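Local coordinates for hypothetical protein (Staphylococcus aureus subsp. aureus, PDB 2IL5) that is of unknown function but belongs to the Activator of Hsp90 ATPase homolog 1-like family, whose Bet v 1-like fold commonly encloses a pocket for hydrophobic ligands, at residues V9-V14 / L137-K142; A32-D37 / E88-T93; V108-F111 / G117-M120. All blocks are in the same frame, centred on the assembly; numbering follows the deposited sequence.

Contact 1: residues V9-V14 / L137-K142; sequences VENEHV and LEYKQK
E12, near the start of strand 12-22, faces Y139 in the first turns of helix 136-166, and their CA atoms are the nearest across the two segments, 9.4 Å apart. One long side chain has to bridge such a gap, and here it is the tyrosine. Y139 leaves the helix with its ring carbon CG swung opposite the backbone N (chi1 -167°) and extends toward the strand until Y139 OH lies 3.0 Å from E12 N. The amide N-H points almost straight at that oxygen, at 163°. Backbone atoms of the N-terminal loop lie close to the outer end of the ring: E10 O is 3.9 Å from Y139 CE2 and N11 CA 3.6 Å from Y139 OH. The E12 side chain, extended beyond CG, runs at a slant to the phenol, its CD 3.6 Å from Y139 CE2. The carboxylate meets the ring at its edge, the two planes turned 73° apart, and OE2 lies in the ring plane. E12 OE1 also forms a salt bridge with K143, one turn along the same helix. Since Y139 OH also hydrogen-bonds V128 O, which can only accept, the tyrosine gives its proton to strand 118-128 and takes one from E12 N. A single hydroxyl thus links two neighbouring strands to the helix, while the negative carboxylate probably gains a little from the positive rim of the ring.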
ATOM      1  N   VAL A   9      11.861  -9.583 -20.908  1.00 61.75           N
ATOM      2  CA  VAL A   9      11.082  -8.693 -21.784  1.00 61.71           C
ATOM      3  C   VAL A   9       9.565  -9.000 -21.765  1.00 61.00           C
ATOM      4  O   VAL A   9       8.765  -8.183 -22.233  1.00 61.87           O
ATOM      5  CB  VAL A   9      11.666  -8.600 -23.240  1.00 61.95           C
ATOM      6  CG1 VAL A   9      11.663  -9.965 -23.969  1.00 62.71           C
ATOM      7  CG2 VAL A   9      10.946  -7.502 -24.057  1.00 62.58           C
ATOM      8  N   GLU A  10       9.181 -10.137 -21.164  1.00 59.37           N
ATOM      9  CA  GLU A  10       7.832 -10.707 -21.311  1.00 56.88           C
ATOM     10  C   GLU A  10       6.899 -10.518 -20.094  1.00 55.16           C
ATOM     11  O   GLU A  10       5.703 -10.791 -20.176  1.00 54.60           O
ATOM     12  CB  GLU A  10       7.931 -12.176 -21.748  1.00 56.77           C
ATOM     13  CG  GLU A  10       8.483 -12.332 -23.173  1.00 57.73           C
ATOM     14  CD  GLU A  10       8.449 -13.767 -23.702  1.00 59.28           C
ATOM     15  OE1 GLU A  10       7.734 -14.619 -23.128  1.00 60.63           O
ATOM     16  OE2 GLU A  10       9.139 -14.043 -24.707  1.00 59.99           O
ATOM     17  N   ASN A  11       7.463 -10.056 -18.984  1.00 52.80           N
ATOM     18  CA  ASN A  11       6.709  -9.768 -17.781  1.00 51.47           C
ATOM     19  C   ASN A  11       5.917  -8.492 -17.970  1.00 50.19           C
ATOM     20  O   ASN A  11       6.471  -7.494 -18.458  1.00 50.84           O
ATOM     21  CB  ASN A  11       7.641  -9.587 -16.598  1.00 51.70           C
ATOM     22  CG  ASN A  11       8.303 -10.891 -16.142  1.00 54.35           C
ATOM     23  OD1 ASN A  11       7.961 -11.999 -16.582  1.00 53.07           O
ATOM     24  ND2 ASN A  11       9.264 -10.749 -15.234  1.00 57.87           N
ATOM     25  N   GLU A  12       4.634  -8.526 -17.592  1.00 47.47           N
ATOM     26  CA  GLU A  12       3.729  -7.383 -17.752  1.00 44.76           C
ATOM     27  C   GLU A  12       3.247  -6.966 -16.390  1.00 42.70           C
ATOM     28  O   GLU A  12       3.334  -7.740 -15.441  1.00 40.93           O
ATOM     29  CB  GLU A  12       2.511  -7.727 -18.621  1.00 44.48           C
ATOM     30  CG  GLU A  12       2.841  -8.140 -20.027  1.00 46.92           C
ATOM     31  CD  GLU A  12       1.715  -8.934 -20.691  1.00 51.15           C
ATOM     32  OE1 GLU A  12       0.564  -8.909 -20.207  1.00 51.83           O
ATOM     33  OE2 GLU A  12       1.979  -9.588 -21.720  1.00 55.51           O
ATOM     34  N   HIS A  13       2.731  -5.736 -16.327  1.00 41.06           N
ATOM     35  CA  HIS A  13       2.274  -5.119 -15.110  1.00 40.81           C
ATOM     36  C   HIS A  13       0.802  -5.397 -14.877  1.00 40.12           C
ATOM     37  O   HIS A  13       0.025  -5.434 -15.808  1.00 39.97           O
ATOM     38  CB  HIS A  13       2.459  -3.602 -15.195  1.00 41.05           C
ATOM     39  CG  HIS A  13       3.896  -3.160 -15.251  1.00 44.24           C
ATOM     40  ND1 HIS A  13       4.700  -3.081 -14.130  1.00 47.67           N
ATOM     41  CD2 HIS A  13       4.652  -2.714 -16.281  1.00 48.19           C
ATOM     42  CE1 HIS A  13       5.897  -2.645 -14.477  1.00 47.08           C
ATOM     43  NE2 HIS A  13       5.893  -2.408 -15.775  1.00 49.12           N
ATOM     44  N   VAL A  14       0.410  -5.596 -13.627  1.00 40.02           N
ATOM     45  CA  VAL A  14      -0.961  -5.312 -13.292  1.00 40.10           C
ATOM     46  C   VAL A  14      -1.038  -3.948 -12.585  1.00 39.82           C
ATOM     47  O   VAL A  14      -0.112  -3.546 -11.869  1.00 39.40           O
ATOM     48  CB  VAL A  14      -1.710  -6.454 -12.551  1.00 39.95           C
ATOM     49  CG1 VAL A  14      -1.529  -7.794 -13.298  1.00 40.63           C
ATOM     50  CG2 VAL A  14      -1.275  -6.573 -11.167  1.00 40.94           C
ATOM     51  N   LEU A 137      -3.213 -17.460 -22.573  1.00 49.38           N
ATOM     52  CA  LEU A 137      -4.365 -17.552 -21.696  1.00 50.66           C
ATOM     53  C   LEU A 137      -3.958 -17.781 -20.262  1.00 50.06           C
ATOM     54  O   LEU A 137      -4.477 -17.143 -19.350  1.00 51.84           O
ATOM     55  CB  LEU A 137      -5.284 -18.688 -22.180  1.00 51.12           C
ATOM     56  CG  LEU A 137      -6.681 -18.694 -21.561  1.00 54.95           C
ATOM     57  CD1 LEU A 137      -7.410 -17.366 -21.814  1.00 55.95           C
ATOM     58  CD2 LEU A 137      -7.497 -19.893 -22.063  1.00 59.16           C
ATOM     59  N   GLU A 138      -3.036 -18.698 -20.047  1.00 50.13           N
ATOM     60  CA  GLU A 138      -2.548 -18.971 -18.705  1.00 50.55           C
ATOM     61  C   GLU A 138      -1.942 -17.746 -18.041  1.00 50.08           C
ATOM     62  O   GLU A 138      -2.162 -17.537 -16.861  1.00 51.25           O
ATOM     63  CB  GLU A 138      -1.541 -20.134 -18.693  1.00 50.85           C
ATOM     64  CG  GLU A 138      -2.150 -21.453 -19.055  1.00 51.22           C
ATOM     65  CD  GLU A 138      -1.119 -22.522 -19.304  1.00 53.40           C
ATOM     66  OE1 GLU A 138      -0.042 -22.221 -19.824  1.00 56.29           O
ATOM     67  OE2 GLU A 138      -1.397 -23.687 -18.998  1.00 56.34           O
ATOM     68  N   TYR A 139      -1.182 -16.963 -18.794  1.00 49.60           N
ATOM     69  CA  TYR A 139      -0.565 -15.732 -18.302  1.00 49.46           C
ATOM     70  C   TYR A 139      -1.592 -14.654 -17.946  1.00 49.26           C
ATOM     71  O   TYR A 139      -1.510 -13.971 -16.912  1.00 48.52           O
ATOM     72  CB  TYR A 139       0.393 -15.168 -19.352  1.00 48.83           C
ATOM     73  CG  TYR A 139       1.253 -14.102 -18.742  1.00 49.62           C
ATOM     74  CD1 TYR A 139       1.756 -14.263 -17.437  1.00 49.46           C
ATOM     75  CD2 TYR A 139       1.512 -12.903 -19.409  1.00 49.65           C
ATOM     76  CE1 TYR A 139       2.494 -13.293 -16.837  1.00 48.10           C
ATOM     77  CE2 TYR A 139       2.279 -11.924 -18.809  1.00 52.03           C
ATOM     78  CZ  TYR A 139       2.763 -12.141 -17.516  1.00 50.33           C
ATOM     79  OH  TYR A 139       3.569 -11.211 -16.918  1.00 51.40           O
ATOM     80  N   LYS A 140      -2.561 -14.503 -18.833  1.00 49.16           N
ATOM     81  CA  LYS A 140      -3.648 -13.620 -18.623  1.00 49.58           C
ATOM     82  C   LYS A 140      -4.465 -14.003 -17.381  1.00 49.63           C
ATOM     83  O   LYS A 140      -4.826 -13.127 -16.606  1.00 49.87           O
ATOM     84  CB  LYS A 140      -4.471 -13.509 -19.899  1.00 50.94           C
ATOM     85  CG  LYS A 140      -5.964 -13.243 -19.702  1.00 54.49           C
ATOM     86  CD  LYS A 140      -6.557 -12.465 -20.913  1.00 61.68           C
ATOM     87  CE  LYS A 140      -8.056 -12.218 -20.698  1.00 65.36           C
ATOM     88  NZ  LYS A 140      -8.559 -11.003 -21.392  1.00 68.00           N
ATOM     89  N   GLN A 141      -4.716 -15.297 -17.179  1.00 48.83           N
ATOM     90  CA  GLN A 141      -5.369 -15.783 -15.977  1.00 48.83           C
ATOM     91  C   GLN A 141      -4.585 -15.546 -14.686  1.00 47.73           C
ATOM     92  O   GLN A 141      -5.189 -15.232 -13.672  1.00 46.43           O
ATOM     93  CB  GLN A 141      -5.828 -17.268 -16.137  1.00 49.55           C
ATOM     94  CG  GLN A 141      -6.825 -17.405 -17.351  1.00 55.25           C
ATOM     95  CD  GLN A 141      -7.268 -18.860 -17.774  1.00 61.59           C
ATOM     96  OE1 GLN A 141      -8.420 -19.044 -18.228  1.00 61.75           O
ATOM     97  NE2 GLN A 141      -6.360 -19.860 -17.668  1.00 59.98           N
ATOM     98  N   LYS A 142      -3.255 -15.732 -14.713  1.00 48.09           N
ATOM     99  CA  LYS A 142      -2.389 -15.431 -13.569  1.00 47.82           C
ATOM    100  C   LYS A 142      -2.384 -13.913 -13.204  1.00 48.33           C
ATOM    101  O   LYS A 142      -2.343 -13.580 -12.038  1.00 48.65           O
ATOM    102  CB  LYS A 142      -0.943 -15.866 -13.833  1.00 48.40           C
ATOM    103  CG  LYS A 142      -0.027 -15.637 -12.622  1.00 45.93           C
ATOM    104  CD  LYS A 142       1.409 -16.047 -12.830  1.00 51.02           C
ATOM    105  CE  LYS A 142       2.273 -15.768 -11.567  1.00 50.69           C
ATOM    106  NZ  LYS A 142       3.693 -15.936 -11.905  1.00 53.31           N
TER

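Contact 2: residues A32-D37 / E88-T93; sequences AWTKKD and EYVKMT
M92, modelled as selenomethionine, and the indole of W33 meet in a Met-aromatic contact made at the ring's edge. M92 SE lies 3.9 Å from W33 CE3 and just as close to CZ3, facing the bond between them in the plane of the ring; seen from the centroid of the six-membered ring it is 85° off the normal. The two side chains cross at about a right angle. In M92, CG sits between the residue's own backbone N and carbonyl carbon (chi1 64°), and an extended chi2 then carries SE to the benzo edge; the bend at chi3 turns only the terminal CE. Beside this pair, V90 uses a single methyl for two neighbours: V90 CG2 lies 4.0 Å from CG2 of T34 and 4.3 Å from CB of W33. T34 turns its other branch elsewhere, OG1 bonding back to the carbonyl oxygen of Y30 in helix 26-32, so that its methyl is left for the valine.

The next shell fixes the indole. W42 and F110 each pack edge-to-face with W33, and F158 and M161 of helix 136-166 touch it as well. F43 lies against M92, while backbone hydrogen bonds to V108 and I106 hold V90 and M92 in the sheet.

No hydrogen bond crosses between the two segments. The contact of W33 and T34 with strand 89-94 is apolar and probably rests on dispersion and shape, with SE facing the ring hydrogens, where the partial positive charge of an aromatic lies and a polarisable atom is probably favoured.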
ATOM      1  N   ALA A  32      -2.127   9.011   8.119  1.00 43.73           N
ATOM      2  CA  ALA A  32      -2.184   7.532   8.196  1.00 43.10           C
ATOM      3  C   ALA A  32      -1.055   6.852   7.427  1.00 43.26           C
ATOM      4  O   ALA A  32      -0.584   5.782   7.837  1.00 42.91           O
ATOM      5  CB  ALA A  32      -3.536   7.032   7.700  1.00 43.16           C
ATOM      6  N   TRP A  33      -0.611   7.519   6.342  1.00 43.30           N
ATOM      7  CA  TRP A  33       0.341   7.020   5.353  1.00 43.43           C
ATOM      8  C   TRP A  33       1.762   7.380   5.703  1.00 43.68           C
ATOM      9  O   TRP A  33       2.693   6.860   5.097  1.00 42.88           O
ATOM     10  CB  TRP A  33       0.045   7.581   3.935  1.00 41.48           C
ATOM     11  CG  TRP A  33      -1.113   6.871   3.208  1.00 41.35           C
ATOM     12  CD1 TRP A  33      -2.468   7.144   3.329  1.00 39.44           C
ATOM     13  CD2 TRP A  33      -1.006   5.803   2.252  1.00 39.21           C
ATOM     14  NE1 TRP A  33      -3.196   6.308   2.499  1.00 39.56           N
ATOM     15  CE2 TRP A  33      -2.328   5.473   1.836  1.00 40.79           C
ATOM     16  CE3 TRP A  33       0.072   5.082   1.706  1.00 37.57           C
ATOM     17  CZ2 TRP A  33      -2.591   4.450   0.883  1.00 39.85           C
ATOM     18  CZ3 TRP A  33      -0.200   4.046   0.764  1.00 37.45           C
ATOM     19  CH2 TRP A  33      -1.510   3.745   0.376  1.00 37.96           C
ATOM     20  N   THR A  34       1.924   8.283   6.665  1.00 44.26           N
ATOM     21  CA  THR A  34       3.221   8.943   6.839  1.00 44.80           C
ATOM     22  C   THR A  34       3.648   9.007   8.275  1.00 44.75           C
ATOM     23  O   THR A  34       4.712   9.546   8.593  1.00 44.66           O
ATOM     24  CB  THR A  34       3.248  10.380   6.226  1.00 44.58           C
ATOM     25  OG1 THR A  34       2.194  11.145   6.786  1.00 44.11           O
ATOM     26  CG2 THR A  34       3.123  10.332   4.691  1.00 44.28           C
ATOM     27  N   LYS A  35       2.810   8.453   9.139  1.00 45.26           N
ATOM     28  CA  LYS A  35       3.160   8.285  10.529  1.00 46.03           C
ATOM     29  C   LYS A  35       3.326   6.841  10.949  1.00 46.11           C
ATOM     30  O   LYS A  35       2.374   6.052  10.909  1.00 46.73           O
ATOM     31  CB  LYS A  35       2.143   8.985  11.428  1.00 46.60           C
ATOM     32  CG  LYS A  35       2.733  10.196  12.122  1.00 50.45           C
ATOM     33  CD  LYS A  35       3.890   9.733  13.059  1.00 56.22           C
ATOM     34  CE  LYS A  35       3.387   8.833  14.221  1.00 57.42           C
ATOM     35  NZ  LYS A  35       4.432   7.921  14.814  1.00 57.29           N
ATOM     36  N   LYS A  36       4.543   6.526  11.390  1.00 46.26           N
ATOM     37  CA  LYS A  36       4.959   5.193  11.858  1.00 46.05           C
ATOM     38  C   LYS A  36       3.977   4.444  12.767  1.00 45.73           C
ATOM     39  O   LYS A  36       3.639   3.282  12.525  1.00 45.27           O
ATOM     40  CB  LYS A  36       6.281   5.326  12.599  1.00 46.10           C
ATOM     41  CG  LYS A  36       7.181   4.145  12.460  1.00 46.97           C
ATOM     42  CD  LYS A  36       7.916   3.883  13.729  1.00 48.03           C
ATOM     43  CE  LYS A  36       8.851   5.004  14.063  1.00 49.72           C
ATOM     44  NZ  LYS A  36       9.108   4.999  15.508  1.00 50.61           N
ATOM     45  N   ASP A  37       3.521   5.103  13.820  1.00 46.09           N
ATOM     46  CA  ASP A  37       2.737   4.395  14.814  0.50 46.01           C
ATOM     47  C   ASP A  37       1.273   4.273  14.390  1.00 45.93           C
ATOM     48  O   ASP A  37       0.478   3.583  15.050  1.00 45.68           O
ATOM     49  CB  ASP A  37       2.967   5.012  16.197  0.50 46.60           C
ATOM     50  CG  ASP A  37       4.460   5.126  16.528  0.50 47.27           C
ATOM     51  OD1 ASP A  37       5.162   4.083  16.489  0.50 47.73           O
ATOM     52  OD2 ASP A  37       4.933   6.256  16.780  0.50 47.94           O
ATOM     53  N   GLU A  88      -1.338  15.808   0.396  1.00 42.87           N
ATOM     54  CA  GLU A  88      -1.621  15.836  -1.034  1.00 42.68           C
ATOM     55  C   GLU A  88      -1.202  14.571  -1.790  1.00 42.03           C
ATOM     56  O   GLU A  88      -1.942  14.065  -2.645  1.00 42.30           O
ATOM     57  CB  GLU A  88      -0.966  17.081  -1.660  1.00 42.63           C
ATOM     58  CG  GLU A  88      -1.316  17.290  -3.101  1.00 44.12           C
ATOM     59  CD  GLU A  88      -0.636  18.499  -3.742  1.00 45.99           C
ATOM     60  OE1 GLU A  88      -0.257  19.457  -3.013  1.00 47.52           O
ATOM     61  OE2 GLU A  88      -0.513  18.491  -4.995  1.00 42.89           O
ATOM     62  N   TYR A  89      -0.019  14.052  -1.503  1.00 41.28           N
ATOM     63  CA  TYR A  89       0.514  13.045  -2.407  1.00 41.18           C
ATOM     64  C   TYR A  89       1.613  12.273  -1.799  1.00 40.49           C
ATOM     65  O   TYR A  89       2.576  12.836  -1.281  1.00 40.93           O
ATOM     66  CB  TYR A  89       0.957  13.682  -3.740  1.00 41.22           C
ATOM     67  CG  TYR A  89       1.435  12.736  -4.834  1.00 42.18           C
ATOM     68  CD1 TYR A  89       0.614  11.730  -5.347  1.00 43.88           C
ATOM     69  CD2 TYR A  89       2.702  12.902  -5.409  1.00 44.63           C
ATOM     70  CE1 TYR A  89       1.067  10.858  -6.375  1.00 42.20           C
ATOM     71  CE2 TYR A  89       3.156  12.066  -6.437  1.00 45.15           C
ATOM     72  CZ  TYR A  89       2.336  11.051  -6.909  1.00 45.80           C
ATOM     73  OH  TYR A  89       2.804  10.246  -7.932  1.00 46.37           O
ATOM     74  N   VAL A  90       1.439  10.962  -1.859  1.00 39.82           N
ATOM     75  CA  VAL A  90       2.501  10.025  -1.548  1.00 39.44           C
ATOM     76  C   VAL A  90       2.787   9.112  -2.775  1.00 39.50           C
ATOM     77  O   VAL A  90       1.875   8.486  -3.325  1.00 38.81           O
ATOM     78  CB  VAL A  90       2.160   9.143  -0.282  1.00 39.67           C
ATOM     79  CG1 VAL A  90       3.295   8.168   0.012  1.00 37.67           C
ATOM     80  CG2 VAL A  90       1.881   9.992   0.941  1.00 37.49           C
ATOM     81  N   LYS A  91       4.041   9.115  -3.220  1.00 39.95           N
ATOM     82  CA  LYS A  91       4.606   8.103  -4.123  1.00 40.63           C
ATOM     83  C   LYS A  91       5.660   7.307  -3.353  1.00 41.74           C
ATOM     84  O   LYS A  91       6.613   7.870  -2.795  1.00 41.51           O
ATOM     85  CB  LYS A  91       5.228   8.722  -5.361  1.00 39.98           C
ATOM     86  CG  LYS A  91       5.737   7.730  -6.417  1.00 38.95           C
ATOM     87  CD  LYS A  91       6.339   8.565  -7.611  1.00 42.35           C
ATOM     88  CE  LYS A  91       7.058   7.755  -8.695  1.00 40.86           C
ATOM     89  NZ  LYS A  91       6.356   6.407  -8.909  1.00 42.63           N
HETATM   90  N   MSE A  92       5.456   5.998  -3.293  1.00 42.19           N
HETATM   91  CA  MSE A  92       6.341   5.131  -2.586  1.00 43.94           C
HETATM   92  C   MSE A  92       6.529   3.821  -3.364  1.00 45.59           C
HETATM   93  O   MSE A  92       5.742   3.507  -4.284  1.00 45.63           O
HETATM   94  CB  MSE A  92       5.837   4.904  -1.146  1.00 43.45           C
HETATM   95  CG  MSE A  92       4.520   4.196  -1.026  1.00 43.64           C
HETATM   96 SE   MSE A  92       3.738   4.238   0.709  0.70 47.02          SE
HETATM   97  CE  MSE A  92       5.133   3.262   1.631  1.00 42.80           C
ATOM     98  N   THR A  93       7.603   3.102  -3.028  1.00 46.81           N
ATOM     99  CA  THR A  93       7.802   1.740  -3.499  1.00 48.47           C
ATOM    100  C   THR A  93       7.456   0.660  -2.448  1.00 50.47           C
ATOM    101  O   THR A  93       7.523   0.875  -1.203  1.00 49.57           O
ATOM    102  CB  THR A  93       9.217   1.455  -4.024  1.00 47.89           C
ATOM    103  OG1 THR A  93      10.108   1.233  -2.932  1.00 47.36           O
ATOM    104  CG2 THR A  93       9.737   2.558  -4.917  1.00 46.19           C
TER

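Contact 3: residues V108-F111 / G117-M120; sequences VEFF and GTQM
A beta hairpin joins strand 104-112 to strand 118-128, and this contact is its end nearest the turn, where the two short segments run antiparallel at 161°. F111 and Q119 form the hydrogen-bonded pair: F111 N reaches Q119 O at 2.8 Å, and Q119 N returns to F111 O at 2.7 Å, both in the carbonyl plane, although the second bond is the more bent. Next along is the non-hydrogen-bonded pair of F110 and M120, flanked by CA-H...O contacts from M120 CA to E109 O and from F110 CA to Q119 O.

Each pair sends its side chains to one face of the sheet. F111 and Q119 lie alongside each other, pointing the same way, with ring and amide planes 63° apart; the amide NE2 is held by E19 on the adjoining strand. On the other face V29 of helix 26-32 covers F110, T118 and M120. The T118 hydroxyl is buried there, at the edge of the F110 ring, with no polar partner in the model. M120, a selenomethionine, rests its CG against two residues of strand 104-112, 3.6 Å from V108 CG2 and 3.7 Å from F110 CE2.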
ATOM      1  N   VAL A 108      -0.543   7.617  -4.451  1.00 42.32           N
ATOM      2  CA  VAL A 108      -1.803   7.877  -3.805  1.00 41.39           C
ATOM      3  C   VAL A 108      -1.991   9.401  -3.622  1.00 42.31           C
ATOM      4  O   VAL A 108      -1.159  10.085  -3.032  1.00 41.76           O
ATOM      5  CB  VAL A 108      -1.993   7.040  -2.472  1.00 41.53           C
ATOM      6  CG1 VAL A 108      -0.943   7.394  -1.445  1.00 38.81           C
ATOM      7  CG2 VAL A 108      -3.433   7.241  -1.892  1.00 37.14           C
ATOM      8  N   GLU A 109      -3.097   9.913  -4.168  1.00 42.90           N
ATOM      9  CA  GLU A 109      -3.417  11.312  -4.069  1.00 42.72           C
ATOM     10  C   GLU A 109      -4.648  11.571  -3.180  1.00 43.17           C
ATOM     11  O   GLU A 109      -5.622  10.828  -3.229  1.00 41.76           O
ATOM     12  CB  GLU A 109      -3.589  11.909  -5.468  1.00 42.23           C
ATOM     13  CG  GLU A 109      -3.071  13.341  -5.536  1.00 44.08           C
ATOM     14  CD  GLU A 109      -3.114  13.965  -6.915  1.00 45.95           C
ATOM     15  OE1 GLU A 109      -3.403  13.270  -7.923  1.00 43.15           O
ATOM     16  OE2 GLU A 109      -2.812  15.179  -6.979  1.00 46.08           O
ATOM     17  N   PHE A 110      -4.567  12.649  -2.384  1.00 44.66           N
ATOM     18  CA  PHE A 110      -5.609  13.072  -1.441  1.00 45.99           C
ATOM     19  C   PHE A 110      -6.219  14.422  -1.872  1.00 47.18           C
ATOM     20  O   PHE A 110      -5.499  15.411  -2.004  1.00 48.59           O
ATOM     21  CB  PHE A 110      -5.015  13.169  -0.021  1.00 45.71           C
ATOM     22  CG  PHE A 110      -4.191  11.978   0.364  1.00 45.65           C
ATOM     23  CD1 PHE A 110      -2.802  11.999   0.225  1.00 46.93           C
ATOM     24  CD2 PHE A 110      -4.800  10.806   0.803  1.00 44.47           C
ATOM     25  CE1 PHE A 110      -2.022  10.865   0.526  1.00 45.15           C
ATOM     26  CE2 PHE A 110      -4.034   9.683   1.115  1.00 44.11           C
ATOM     27  CZ  PHE A 110      -2.645   9.713   0.983  1.00 42.92           C
ATOM     28  N   PHE A 111      -7.520  14.459  -2.136  1.00 47.92           N
ATOM     29  CA  PHE A 111      -8.217  15.701  -2.481  1.00 49.12           C
ATOM     30  C   PHE A 111      -9.247  16.048  -1.429  1.00 50.69           C
ATOM     31  O   PHE A 111      -9.961  15.169  -0.945  1.00 50.56           O
ATOM     32  CB  PHE A 111      -8.936  15.586  -3.828  1.00 48.40           C
ATOM     33  CG  PHE A 111      -8.017  15.397  -4.998  1.00 47.36           C
ATOM     34  CD1 PHE A 111      -7.559  14.116  -5.345  1.00 41.63           C
ATOM     35  CD2 PHE A 111      -7.618  16.497  -5.772  1.00 44.78           C
ATOM     36  CE1 PHE A 111      -6.702  13.938  -6.430  1.00 41.93           C
ATOM     37  CE2 PHE A 111      -6.765  16.318  -6.885  1.00 44.63           C
ATOM     38  CZ  PHE A 111      -6.321  15.031  -7.213  1.00 42.18           C
ATOM     39  N   GLY A 117     -14.321  15.133   4.056  1.00 57.60           N
ATOM     40  CA  GLY A 117     -12.910  15.409   4.205  1.00 55.66           C
ATOM     41  C   GLY A 117     -12.169  15.183   2.908  1.00 53.42           C
ATOM     42  O   GLY A 117     -11.754  16.123   2.254  1.00 53.90           O
ATOM     43  N   THR A 118     -12.007  13.924   2.529  1.00 52.04           N
ATOM     44  CA  THR A 118     -11.081  13.587   1.442  1.00 48.85           C
ATOM     45  C   THR A 118     -11.571  12.558   0.448  1.00 47.35           C
ATOM     46  O   THR A 118     -12.248  11.590   0.804  1.00 46.44           O
ATOM     47  CB  THR A 118      -9.623  13.307   1.959  1.00 49.36           C
ATOM     48  OG1 THR A 118      -8.927  12.290   1.167  1.00 51.26           O
ATOM     49  CG2 THR A 118      -9.630  12.939   3.360  1.00 46.33           C
ATOM     50  N   GLN A 119     -11.255  12.836  -0.818  1.00 46.00           N
ATOM     51  CA  GLN A 119     -11.187  11.826  -1.866  1.00 45.38           C
ATOM     52  C   GLN A 119      -9.777  11.248  -1.973  1.00 45.39           C
ATOM     53  O   GLN A 119      -8.802  11.966  -2.200  1.00 44.91           O
ATOM     54  CB  GLN A 119     -11.565  12.431  -3.209  1.00 45.50           C
ATOM     55  CG  GLN A 119     -11.612  11.442  -4.336  1.00 42.76           C
ATOM     56  CD  GLN A 119     -11.880  12.106  -5.661  1.00 43.31           C
ATOM     57  OE1 GLN A 119     -11.519  13.262  -5.870  1.00 43.84           O
ATOM     58  NE2 GLN A 119     -12.508  11.376  -6.578  1.00 43.51           N
HETATM   59  N   MSE A 120      -9.671   9.934  -1.831  1.00 45.38           N
HETATM   60  CA  MSE A 120      -8.389   9.289  -1.910  1.00 44.40           C
HETATM   61  C   MSE A 120      -8.350   8.448  -3.157  1.00 44.53           C
HETATM   62  O   MSE A 120      -9.155   7.532  -3.321  1.00 44.31           O
HETATM   63  CB  MSE A 120      -8.120   8.448  -0.675  1.00 44.41           C
HETATM   64  CG  MSE A 120      -6.730   7.813  -0.655  1.00 45.41           C
HETATM   65 SE   MSE A 120      -6.488   6.536   0.811  0.70 47.68          SE
HETATM   66  CE  MSE A 120      -7.303   4.952   0.084  1.00 42.78           C
TER

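In the fold
From the N terminus, the chain enters strand 12-22 at contact 1, whose partner arrives only at residues 137-142; this long loop encloses both other contacts. Within it, contact 2 closes first, returning from strand 89-94 to residues 32-37, which follow on from helix 26-32. Contact 3 then follows in series as a short hairpin closure, so nothing crosses. Contacts 2 and 3 touch through neighbouring strands, with V90 O 2.8 Å from V108 N, and lie side by side in the sheet, their centres about 12 Å apart. Contact 1 lies apart, its centre about 29 Å from that of contact 2, joining the beginning of the long helix to the same antiparallel sheet.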